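Local atomic coordinates of thymidylate synthase ThyX (Streptomyces cacaoi subsp. asoensis, PDB entry 4P5A), a protein that methylates UMP and dUMP as an FAD-dependent homotetrameric ThyX homologue, probably taking the methyl group from methylenetetrahydrofolate and reducing power from NADPH. Residues F79-L84 and F92-A97; Y55-R60 and P225-A230; F72-P77 and E214-A219. All coordinates share one frame; numbering follows the deposited sequence.

Contact 1 of 3, residues F79-L84 and F92-A97; sequences FTVRHL and FNEESA. With 5BU (5-bromo-uridine-5'-monophosphate), chain F; 5BU (5-bromo-uridine-5'-monophosphate), chain G.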
loop_
_atom_site.group_PDB
_atom_site.type_symbol
_atom_site.label_atom_id
_atom_site.label_comp_id
_atom_site.label_asym_id
_atom_site.label_seq_id
_atom_site.Cartn_x
_atom_site.Cartn_y
_atom_site.Cartn_z
ATOM N N PHE B 79 -7.455 21.688 7.269
ATOM C CA PHE B 79 -8.081 20.627 8.011
ATOM C C PHE B 79 -8.797 19.586 7.162
ATOM O O PHE B 79 -8.960 18.453 7.605
ATOM C CB PHE B 79 -9.002 21.113 9.140
ATOM C CG PHE B 79 -10.272 21.745 8.655
ATOM C CD1 PHE B 79 -10.312 23.100 8.253
ATOM C CD2 PHE B 79 -11.427 20.954 8.534
ATOM C CE1 PHE B 79 -11.549 23.651 7.751
ATOM C CE2 PHE B 79 -12.614 21.485 8.017
ATOM C CZ PHE B 79 -12.655 22.809 7.580
ATOM N N THR B 80 -9.313 19.986 6.004
ATOM C CA THR B 80 -9.997 19.050 5.095
ATOM C C THR B 80 -8.977 18.308 4.217
ATOM O O THR B 80 -9.170 17.143 3.921
ATOM C CB THR B 80 -10.927 19.880 4.182
ATOM O OG1 THR B 80 -11.961 20.423 5.018
ATOM C CG2 THR B 80 -11.611 18.988 3.127
ATOM N N VAL B 81 -7.895 18.991 3.849
ATOM C CA VAL B 81 -6.803 18.220 3.161
ATOM C C VAL B 81 -6.258 17.088 4.010
ATOM O O VAL B 81 -5.914 16.028 3.466
ATOM C CB VAL B 81 -5.673 19.195 2.790
ATOM C CG1 VAL B 81 -4.498 18.468 2.079
ATOM C CG2 VAL B 81 -6.272 20.196 1.793
ATOM N N ARG B 82 -6.165 17.334 5.313
ATOM C CA ARG B 82 -5.764 16.257 6.226
ATOM C C ARG B 82 -6.676 15.045 6.067
ATOM O O ARG B 82 -6.104 13.935 6.091
ATOM C CB ARG B 82 -5.701 16.647 7.707
ATOM C CG ARG B 82 -4.740 17.864 7.888
ATOM C CD ARG B 82 -3.780 17.538 9.093
ATOM N NE ARG B 82 -4.354 17.438 10.353
ATOM C CZ ARG B 82 -3.887 16.665 11.350
ATOM N NH1 ARG B 82 -4.447 16.795 12.480
ATOM N NH2 ARG B 82 -2.906 15.773 11.218
ATOM N N HIS B 83 -7.994 15.212 6.043
ATOM C CA HIS B 83 -8.894 14.090 5.870
ATOM C C HIS B 83 -8.610 13.366 4.529
ATOM O O HIS B 83 -8.527 12.144 4.545
ATOM C CB HIS B 83 -10.368 14.527 5.967
ATOM C CG HIS B 83 -10.657 15.196 7.272
ATOM N ND1 HIS B 83 -11.835 15.896 7.510
ATOM C CD2 HIS B 83 -9.952 15.217 8.424
ATOM C CE1 HIS B 83 -11.826 16.326 8.756
ATOM N NE2 HIS B 83 -10.722 15.889 9.351
ATOM N N LEU B 84 -8.508 14.132 3.463
ATOM C CA LEU B 84 -8.252 13.545 2.102
ATOM C C LEU B 84 -6.960 12.749 2.163
ATOM O O LEU B 84 -6.921 11.604 1.641
ATOM C CB LEU B 84 -8.086 14.675 1.076
ATOM C CG LEU B 84 -7.686 14.173 -0.320
ATOM C CD1 LEU B 84 -8.695 13.136 -0.851
ATOM C CD2 LEU B 84 -7.770 15.411 -1.235
ATOM N N PHE B 92 -0.691 11.953 -3.991
ATOM C CA PHE B 92 -0.934 13.408 -3.723
ATOM C C PHE B 92 0.310 14.227 -4.025
ATOM O O PHE B 92 1.439 13.706 -3.856
ATOM C CB PHE B 92 -1.239 13.622 -2.230
ATOM C CG PHE B 92 -2.447 12.859 -1.766
ATOM C CD1 PHE B 92 -3.731 13.216 -2.212
ATOM C CD2 PHE B 92 -2.296 11.731 -0.878
ATOM C CE1 PHE B 92 -4.864 12.532 -1.799
ATOM C CE2 PHE B 92 -3.514 11.047 -0.470
ATOM C CZ PHE B 92 -4.732 11.458 -0.947
ATOM N N ASN B 93 0.128 15.492 -4.424
ATOM C CA ASN B 93 1.275 16.419 -4.396
ATOM C C ASN B 93 0.641 17.771 -4.121
ATOM O O ASN B 93 -0.228 18.200 -4.873
ATOM C CB ASN B 93 2.041 16.528 -5.709
ATOM C CG ASN B 93 3.409 17.221 -5.448
ATOM O OD1 ASN B 93 3.697 18.348 -6.019
ATOM N ND2 ASN B 93 4.200 16.645 -4.528
ATOM N N GLU B 94 1.101 18.410 -3.024
ATOM C CA GLU B 94 0.482 19.616 -2.485
ATOM C C GLU B 94 1.466 20.798 -2.553
ATOM O O GLU B 94 2.691 20.623 -2.444
ATOM C CB GLU B 94 0.131 19.274 -1.016
ATOM C CG GLU B 94 -0.673 20.411 -0.288
ATOM C CD GLU B 94 -1.066 20.091 1.149
ATOM O OE1 GLU B 94 -0.811 18.970 1.722
ATOM O OE2 GLU B 94 -1.550 21.066 1.770
ATOM N N GLU B 95 0.930 22.008 -2.677
ATOM C CA GLU B 95 1.766 23.188 -2.616
ATOM C C GLU B 95 2.338 23.284 -1.240
ATOM O O GLU B 95 1.690 22.985 -0.256
ATOM C CB GLU B 95 0.809 24.385 -2.800
ATOM C CG GLU B 95 1.545 25.630 -3.212
ATOM C CD GLU B 95 0.607 26.520 -4.039
ATOM O OE1 GLU B 95 0.659 26.503 -5.329
ATOM O OE2 GLU B 95 -0.225 27.160 -3.373
ATOM N N SER B 96 3.589 23.711 -1.165
ATOM C CA SER B 96 4.296 23.747 0.084
ATOM C C SER B 96 4.452 25.173 0.719
ATOM O O SER B 96 4.880 26.057 0.048
ATOM C CB SER B 96 5.673 23.207 -0.209
ATOM O OG SER B 96 6.572 23.529 0.881
ATOM N N ALA B 97 4.177 25.292 2.019
ATOM C CA ALA B 97 4.460 26.530 2.778
ATOM C C ALA B 97 5.895 26.662 3.180
ATOM O O ALA B 97 6.335 27.782 3.519
ATOM C CB ALA B 97 3.515 26.617 4.014
HETATM P P 5BU F . -9.577 15.946 13.188
HETATM O OP1 5BU F . -8.748 16.826 14.091
HETATM O OP2 5BU F . -10.694 15.149 13.894
HETATM O OP3 5BU F . -10.098 16.679 11.899
HETATM O "O5'" 5BU F . -8.548 14.790 12.638
HETATM C "C5'" 5BU F . -7.631 14.278 13.492
HETATM C "C4'" 5BU F . -6.806 13.136 12.687
HETATM O "O4'" 5BU F . -7.759 12.076 12.323
HETATM C "C3'" 5BU F . -6.268 13.650 11.358
HETATM O "O3'" 5BU F . -5.114 12.855 10.948
HETATM C "C2'" 5BU F . -7.417 13.312 10.420
HETATM O "O2'" 5BU F . -6.931 13.174 9.066
HETATM C "C1'" 5BU F . -8.068 12.053 10.947
HETATM N N1 5BU F . -9.550 12.044 10.884
HETATM C C2 5BU F . -10.135 12.052 9.621
HETATM O O2 5BU F . -9.362 11.915 8.644
HETATM N N3 5BU F . -11.463 12.193 9.423
HETATM C C4 5BU F . -12.306 12.326 10.533
HETATM O O4 5BU F . -13.494 12.445 10.370
HETATM C C5 5BU F . -11.681 12.325 11.796
HETATM C C6 5BU F . -10.352 12.232 12.039
HETATM BR BR 5BU F . -12.833 12.303 13.356
HETATM P P 5BU G . 4.461 22.219 4.029
HETATM O OP1 5BU G . 3.321 23.156 4.007
HETATM O OP2 5BU G . 4.916 21.754 5.344
HETATM O OP3 5BU G . 5.512 22.491 3.053
HETATM O "O5'" 5BU G . 3.853 20.839 3.469
HETATM C "C5'" 5BU G . 2.968 20.888 2.339
HETATM C "C4'" 5BU G . 2.516 19.427 2.062
HETATM O "O4'" 5BU G . 3.701 18.687 1.466
HETATM C "C3'" 5BU G . 2.092 18.571 3.227
HETATM O "O3'" 5BU G . 1.176 17.507 2.715
HETATM C "C2'" 5BU G . 3.396 17.962 3.678
HETATM O "O2'" 5BU G . 3.118 16.774 4.336
HETATM C "C1'" 5BU G . 4.177 17.708 2.410
HETATM N N1 5BU G . 5.631 18.055 2.700
HETATM C C2 5BU G . 6.338 17.237 3.575
HETATM O O2 5BU G . 5.746 16.212 3.970
HETATM N N3 5BU G . 7.640 17.536 3.884
HETATM C C4 5BU G . 8.331 18.631 3.342
HETATM O O4 5BU G . 9.457 18.892 3.776
HETATM C C5 5BU G . 7.604 19.405 2.474
HETATM C C6 5BU G . 6.301 19.151 2.132
HETATM BR BR 5BU G . 8.461 20.833 1.545
#

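Contact 2 of 3, residues Y55-R60 and P225-A230; sequences YLMRSR and PVTHEA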
loop_
_atom_site.group_PDB
_atom_site.type_symbol
_atom_site.label_atom_id
_atom_site.label_comp_id
_atom_site.label_asym_id
_atom_site.label_seq_id
_atom_site.Cartn_x
_atom_site.Cartn_y
_atom_site.Cartn_z
ATOM N N TYR B 55 -21.851 -8.002 -11.357
ATOM C CA TYR B 55 -21.318 -9.222 -10.825
ATOM C C TYR B 55 -20.030 -8.931 -10.045
ATOM O O TYR B 55 -19.856 -9.369 -8.881
ATOM C CB TYR B 55 -21.035 -10.239 -11.934
ATOM C CG TYR B 55 -20.184 -11.398 -11.437
ATOM C CD1 TYR B 55 -20.730 -12.436 -10.643
ATOM C CD2 TYR B 55 -18.832 -11.441 -11.737
ATOM C CE1 TYR B 55 -19.871 -13.504 -10.162
ATOM C CE2 TYR B 55 -17.984 -12.464 -11.277
ATOM C CZ TYR B 55 -18.495 -13.488 -10.487
ATOM O OH TYR B 55 -17.593 -14.467 -10.055
ATOM N N LEU B 56 -19.130 -8.143 -10.639
ATOM C CA LEU B 56 -17.907 -7.888 -9.853
ATOM C C LEU B 56 -18.210 -7.114 -8.611
ATOM O O LEU B 56 -17.513 -7.319 -7.593
ATOM C CB LEU B 56 -16.889 -7.016 -10.670
ATOM C CG LEU B 56 -16.466 -7.676 -11.991
ATOM C CD1 LEU B 56 -15.844 -6.667 -12.938
ATOM C CD2 LEU B 56 -15.532 -8.883 -11.787
ATOM N N MET B 57 -19.167 -6.182 -8.654
ATOM C CA MET B 57 -19.436 -5.269 -7.517
ATOM C C MET B 57 -19.980 -6.107 -6.434
ATOM O O MET B 57 -19.591 -5.931 -5.261
ATOM C CB MET B 57 -20.458 -4.181 -7.940
ATOM C CG MET B 57 -20.766 -2.924 -7.046
ATOM S SD MET B 57 -19.295 -1.971 -6.689
ATOM C CE MET B 57 -19.013 -1.205 -8.363
ATOM N N ARG B 58 -20.876 -7.051 -6.749
ATOM C CA ARG B 58 -21.504 -7.779 -5.635
ATOM C C ARG B 58 -20.657 -8.918 -5.072
ATOM O O ARG B 58 -20.823 -9.288 -3.902
ATOM C CB ARG B 58 -22.931 -8.156 -5.968
ATOM C CG ARG B 58 -23.036 -9.424 -6.681
ATOM C CD ARG B 58 -24.539 -9.744 -7.051
ATOM N NE ARG B 58 -24.503 -11.007 -7.783
ATOM C CZ ARG B 58 -24.559 -11.145 -9.114
ATOM N NH1 ARG B 58 -24.469 -12.375 -9.624
ATOM N NH2 ARG B 58 -24.747 -10.082 -9.932
ATOM N N SER B 59 -19.708 -9.378 -5.870
ATOM C CA SER B 59 -18.765 -10.401 -5.517
ATOM C C SER B 59 -17.488 -9.761 -4.897
ATOM O O SER B 59 -16.583 -10.505 -4.532
ATOM C CB SER B 59 -18.312 -11.194 -6.736
ATOM O OG SER B 59 -19.442 -11.826 -7.280
ATOM N N ARG B 60 -17.485 -8.441 -4.719
ATOM C CA ARG B 60 -16.286 -7.692 -4.201
ATOM C C ARG B 60 -15.036 -8.113 -4.968
ATOM O O ARG B 60 -13.905 -8.272 -4.369
ATOM C CB ARG B 60 -16.067 -7.971 -2.699
ATOM C CG ARG B 60 -17.211 -7.473 -1.846
ATOM C CD ARG B 60 -16.771 -7.526 -0.337
ATOM N NE ARG B 60 -16.447 -8.931 -0.026
ATOM C CZ ARG B 60 -16.042 -9.281 1.208
ATOM N NH1 ARG B 60 -15.759 -10.563 1.477
ATOM N NH2 ARG B 60 -15.873 -8.290 2.099
ATOM N N PRO B 225 -20.081 5.679 -15.903
ATOM C CA PRO B 225 -21.480 5.664 -15.434
ATOM C C PRO B 225 -22.010 4.309 -15.035
ATOM O O PRO B 225 -22.808 4.282 -14.033
ATOM C CB PRO B 225 -22.275 6.236 -16.643
ATOM C CG PRO B 225 -21.397 5.913 -17.872
ATOM C CD PRO B 225 -19.942 6.034 -17.330
ATOM N N VAL B 226 -21.596 3.222 -15.667
ATOM C CA VAL B 226 -22.193 1.935 -15.272
ATOM C C VAL B 226 -21.613 1.542 -13.891
ATOM O O VAL B 226 -22.331 0.977 -13.051
ATOM C CB VAL B 226 -21.795 0.866 -16.341
ATOM C CG1 VAL B 226 -22.237 -0.577 -15.935
ATOM C CG2 VAL B 226 -22.371 1.286 -17.744
ATOM N N THR B 227 -20.302 1.732 -13.740
ATOM C CA THR B 227 -19.679 1.486 -12.418
ATOM C C THR B 227 -20.353 2.322 -11.321
ATOM O O THR B 227 -20.603 1.821 -10.171
ATOM C CB THR B 227 -18.127 1.752 -12.493
ATOM O OG1 THR B 227 -17.603 0.847 -13.431
ATOM C CG2 THR B 227 -17.488 1.335 -11.077
ATOM N N HIS B 228 -20.500 3.624 -11.574
ATOM C CA HIS B 228 -21.103 4.494 -10.621
ATOM C C HIS B 228 -22.531 4.014 -10.254
ATOM O O HIS B 228 -22.907 3.953 -9.044
ATOM C CB HIS B 228 -21.088 5.900 -11.157
ATOM C CG HIS B 228 -21.797 6.843 -10.263
ATOM N ND1 HIS B 228 -23.128 7.084 -10.429
ATOM C CD2 HIS B 228 -21.454 7.412 -9.064
ATOM C CE1 HIS B 228 -23.534 7.958 -9.502
ATOM N NE2 HIS B 228 -22.542 8.154 -8.643
ATOM N N GLU B 229 -23.325 3.595 -11.276
ATOM C CA GLU B 229 -24.654 3.054 -10.946
ATOM C C GLU B 229 -24.587 1.819 -10.113
ATOM O O GLU B 229 -25.374 1.687 -9.109
ATOM C CB GLU B 229 -25.497 2.723 -12.196
ATOM C CG GLU B 229 -25.848 3.981 -12.901
ATOM C CD GLU B 229 -26.850 4.871 -12.191
ATOM O OE1 GLU B 229 -28.064 4.469 -12.209
ATOM O OE2 GLU B 229 -26.444 5.985 -11.686
ATOM N N ALA B 230 -23.686 0.915 -10.460
ATOM C CA ALA B 230 -23.541 -0.353 -9.683
ATOM C C ALA B 230 -23.060 -0.079 -8.237
ATOM O O ALA B 230 -23.501 -0.722 -7.298
ATOM C CB ALA B 230 -22.495 -1.320 -10.396
#

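Contact 3 of 3, residues F72-P77 and E214-A219; sequences FLVRAP and EQMETA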
loop_
_atom_site.group_PDB
_atom_site.type_symbol
_atom_site.label_atom_id
_atom_site.label_comp_id
_atom_site.label_asym_id
_atom_site.label_seq_id
_atom_site.Cartn_x
_atom_site.Cartn_y
_atom_site.Cartn_z
ATOM N N PHE B 72 -7.288 14.783 -9.824
ATOM C CA PHE B 72 -8.093 15.953 -9.441
ATOM C C PHE B 72 -7.202 17.072 -8.940
ATOM O O PHE B 72 -6.252 16.820 -8.177
ATOM C CB PHE B 72 -9.044 15.591 -8.297
ATOM C CG PHE B 72 -10.086 14.586 -8.698
ATOM C CD1 PHE B 72 -11.191 15.018 -9.474
ATOM C CD2 PHE B 72 -9.941 13.254 -8.360
ATOM C CE1 PHE B 72 -12.205 14.102 -9.844
ATOM C CE2 PHE B 72 -10.935 12.323 -8.739
ATOM C CZ PHE B 72 -12.037 12.759 -9.491
ATOM N N LEU B 73 -7.601 18.293 -9.221
ATOM C CA LEU B 73 -7.029 19.473 -8.564
ATOM C C LEU B 73 -8.020 19.886 -7.505
ATOM O O LEU B 73 -9.218 20.191 -7.799
ATOM C CB LEU B 73 -6.910 20.666 -9.590
ATOM C CG LEU B 73 -6.365 22.046 -9.060
ATOM C CD1 LEU B 73 -4.964 21.918 -8.464
ATOM C CD2 LEU B 73 -6.252 22.971 -10.345
ATOM N N VAL B 74 -7.554 19.947 -6.254
ATOM C CA VAL B 74 -8.440 20.202 -5.140
ATOM C C VAL B 74 -7.937 21.461 -4.410
ATOM O O VAL B 74 -6.776 21.591 -4.120
ATOM C CB VAL B 74 -8.363 19.007 -4.114
ATOM C CG1 VAL B 74 -9.291 19.291 -2.881
ATOM C CG2 VAL B 74 -8.818 17.683 -4.826
ATOM N N ARG B 75 -8.832 22.411 -4.139
ATOM C CA ARG B 75 -8.526 23.507 -3.263
ATOM C C ARG B 75 -9.409 23.503 -2.008
ATOM O O ARG B 75 -10.659 23.506 -2.108
ATOM C CB ARG B 75 -8.748 24.831 -4.029
ATOM C CG ARG B 75 -8.283 26.103 -3.224
ATOM C CD ARG B 75 -8.370 27.447 -4.116
ATOM N NE ARG B 75 -8.236 27.123 -5.542
ATOM C CZ ARG B 75 -7.091 27.111 -6.232
ATOM N NH1 ARG B 75 -5.929 27.460 -5.662
ATOM N NH2 ARG B 75 -7.105 26.763 -7.506
ATOM N N ALA B 76 -8.791 23.446 -0.823
ATOM C CA ALA B 76 -9.580 23.208 0.402
ATOM C C ALA B 76 -8.702 23.676 1.533
ATOM O O ALA B 76 -7.454 23.711 1.393
ATOM C CB ALA B 76 -9.935 21.654 0.553
ATOM N N PRO B 77 -9.317 23.949 2.735
ATOM C CA PRO B 77 -8.567 24.313 3.913
ATOM C C PRO B 77 -7.738 23.126 4.421
ATOM O O PRO B 77 -8.106 21.950 4.181
ATOM C CB PRO B 77 -9.658 24.720 4.925
ATOM C CG PRO B 77 -10.901 23.950 4.488
ATOM C CD PRO B 77 -10.789 23.901 2.947
ATOM N N GLU B 214 -18.284 14.780 -2.958
ATOM C CA GLU B 214 -19.436 14.840 -3.881
ATOM C C GLU B 214 -19.025 15.355 -5.261
ATOM O O GLU B 214 -19.506 14.878 -6.281
ATOM C CB GLU B 214 -20.573 15.775 -3.277
ATOM C CG GLU B 214 -21.153 15.131 -2.059
ATOM C CD GLU B 214 -22.048 16.084 -1.205
ATOM O OE1 GLU B 214 -21.876 17.360 -1.289
ATOM O OE2 GLU B 214 -22.884 15.504 -0.460
ATOM N N GLN B 215 -18.073 16.251 -5.300
ATOM C CA GLN B 215 -17.656 16.768 -6.588
ATOM C C GLN B 215 -16.831 15.739 -7.351
ATOM O O GLN B 215 -16.880 15.689 -8.574
ATOM C CB GLN B 215 -16.891 18.088 -6.405
ATOM C CG GLN B 215 -17.779 19.244 -5.842
ATOM C CD GLN B 215 -16.898 20.514 -5.676
ATOM O OE1 GLN B 215 -16.264 20.987 -6.633
ATOM N NE2 GLN B 215 -16.768 20.973 -4.458
ATOM N N MET B 216 -15.998 14.989 -6.613
ATOM C CA MET B 216 -15.245 13.954 -7.268
ATOM C C MET B 216 -16.234 12.973 -7.863
ATOM O O MET B 216 -16.038 12.421 -8.936
ATOM C CB MET B 216 -14.328 13.229 -6.231
ATOM C CG MET B 216 -13.132 14.128 -5.968
ATOM S SD MET B 216 -12.175 13.292 -4.641
ATOM C CE MET B 216 -10.692 14.332 -4.583
ATOM N N GLU B 217 -17.210 12.570 -7.078
ATOM C CA GLU B 217 -18.187 11.551 -7.550
ATOM C C GLU B 217 -18.953 11.986 -8.787
ATOM O O GLU B 217 -19.199 11.178 -9.684
ATOM C CB GLU B 217 -19.171 11.222 -6.391
ATOM C CG GLU B 217 -20.134 10.079 -6.781
ATOM C CD GLU B 217 -20.912 9.487 -5.593
ATOM O OE1 GLU B 217 -20.670 9.875 -4.413
ATOM O OE2 GLU B 217 -21.730 8.588 -5.863
ATOM N N THR B 218 -19.368 13.233 -8.777
ATOM C CA THR B 218 -20.087 13.796 -9.947
ATOM C C THR B 218 -19.205 13.730 -11.202
ATOM O O THR B 218 -19.682 13.279 -12.294
ATOM C CB THR B 218 -20.450 15.261 -9.649
ATOM O OG1 THR B 218 -21.443 15.283 -8.611
ATOM C CG2 THR B 218 -21.025 15.926 -11.006
ATOM N N ALA B 219 -17.929 14.051 -11.058
ATOM C CA ALA B 219 -17.003 13.909 -12.200
ATOM C C ALA B 219 -16.833 12.450 -12.619
ATOM O O ALA B 219 -16.872 12.078 -13.775
ATOM C CB ALA B 219 -15.610 14.559 -11.917
#

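Contact 1 of 3, residues F79-L84 and F92-A97
Phe92 and Leu84 carry most of this contact, with Val81 and Glu94 meeting alongside them. The Phe92 ring brings its CE1 atom against the branch point of the leucine, 3.6 Å from Leu84 CG, and both leucine methyls stay close to the same ring atom. The far end of the ring leans on the helix backbone: Phe92 CZ is 3.4 Å from Leu84 O, which approaches the ring obliquely. Leu84 turns its isobutyl group to the strand through a chi1 of 174°, which sets CG opposite the backbone N, while the side chains of Ile209 and Phe189 also touch it.

Val81, one helical turn earlier, meets Glu94 from the opposite direction, its CG1 methyl 3.7 Å from Glu94 OE1. The RHRX7S signature of the ThyX family, Arg86 to Ser96, ends within segment 92-97, and the contact joins the strand of this signature to helix 78-84, with a nucleotide site on each segment. Glu94 is extended from CB outward, and its OE1 accepts a 2.7 Å bond from O3' of the 5-bromo-UMP in chain G. Ser175 bonds to OE2, and Arg82 of the second subunit forms a salt bridge to the carboxylate. Ser96 OG and Ala97 N bind the phosphate of that nucleotide, at 2.6 Å from OP3 and 3.0 Å from OP1 respectively.

On the helix, His83 serves the other nucleotide, in chain F. Its NE2 donates a nearly straight 2.7 Å bond (166°) in the ring plane to OP3, while the uracil N3 lies above one ring face and Phe79 O over the centre of the opposite face. Residues of the second subunit, among them Arg98 and Arg166, complete this site.

Contact 2 of 3, residues Y55-R60 and P225-A230
Segments 55-60 and 225-230 come nearest at Met57 and Ala230, with their CA atoms 6.8 Å apart, and no hydrogen bond joins the two. Every contact between them passes through the Met57 side chain. Met57 first leaves the helix with CG anti to the backbone N, then bends twice (chi2 57°, chi3 73°), and this curl sets two of its carbons against the neighbouring helix. Met57 CG lies 3.5 Å from Ala230 O, a carbon-to-oxygen contact with the helix backbone. The terminal methyl reaches back along that helix, so that Met57 CE is 4.0 Å from Ala230 CB and likewise 4.0 Å from Thr227 CG2. It thus spans residues spaced three apart on a single face, and the methionine and threonine side chains meet at about a right angle. Thr227 offers its methyl here, while its hydroxyl is bonded to Asp23.

Cut back to alanine, Met57 would lose its thioether, which would probably open a gap beside the methyls of Thr227 and Ala230, with Ile53 still against them.

Just beyond Met57 the first helix ends. Ser59 N and Ser59 OG both bond to Tyr55 O, approaching from opposite faces of its carbonyl plane. Arg60 then takes a positive phi (48°) in a Schellman motif, with a weak bond from its N to Met57 O, and turns the chain toward the FAD-binding His61. Its guanidinium bonds to Ser191 of the fourth subunit.

Around the contact, Ile53 of helix 48-58 touches both Thr227 and Ala230, Phe234 lies against Met57, and Trp220 of helix 207-223 packs on Thr227, while Asp23 at the start of helix 23-30 also accepts the Val226 N-H.

Contact 3 of 3, residues F72-P77 and E214-A219
Met216 lies across the face of the Phe72 ring, and this pair makes up most of the contact. Met216 CG stands 3.8 Å from the Phe72 centroid and only 4° off the ring normal, in a CH-pi contact that places this methylene over the centre of the ring. The sulfur follows further out: Met216 SD is 4.6 Å from the Phe72 centroid, above the face, as a looser Met-aromatic contact. Extended beyond CG (chi2 175°), the methionine reaches from the helix toward the sheet over the ring.

Purely apolar contacts extend the interface at both ends. The terminal methyl passes the ring to reach Val74, two residues along the strand, with Met216 CE 3.8 Å from Val74 CG2, these two side chains crossing at about a right angle. One helical turn after Met216, Ala219 CB sits at the edge of the Phe72 ring, near its plane, 4.0 Å from Phe72 CE1. Leu186 and Phe189 of helix 183-193 further enclose Met216.

Helix 207-223 packs on one face of the antiparallel sheet that includes strands 13-20, 69-77 and 174-181, the two segments running antiparallel at 157° with their axes 10.7 Å apart. Leu73, on the other face of strand 69-77, packs on Val32 of the third subunit.

Polar links hold the helix flanks. Gln215 NE2 bonds to Ile12 O, just before strand 13-20, and Glu214 forms salt bridges with Arg207 and Arg196.

How the contacts relate
All three contacts are buried, but contacts 1 and 3 lie near the centre of the chain, whereas contact 2 sits among helices, its centre about 22 Å from that of the chain. Contacts 1 and 3 share one sheet: strand 69-77 leads directly into helix 78-84, and Val81 CG2 packs on Ala76 O at 3.7 Å. Contact 3 is wholly apolar between its segments, while contact 1 adds charged and phosphate-binding groups because its segments line two nucleotide sites. Contact 2 joins helix to helix through a methionine that meets only aliphatic groups and backbone of the partner segment. Consecutive helices connect it to contact 3, and His228 NE2 probably hydrogen-bonds to Glu217 OE2 across that junction.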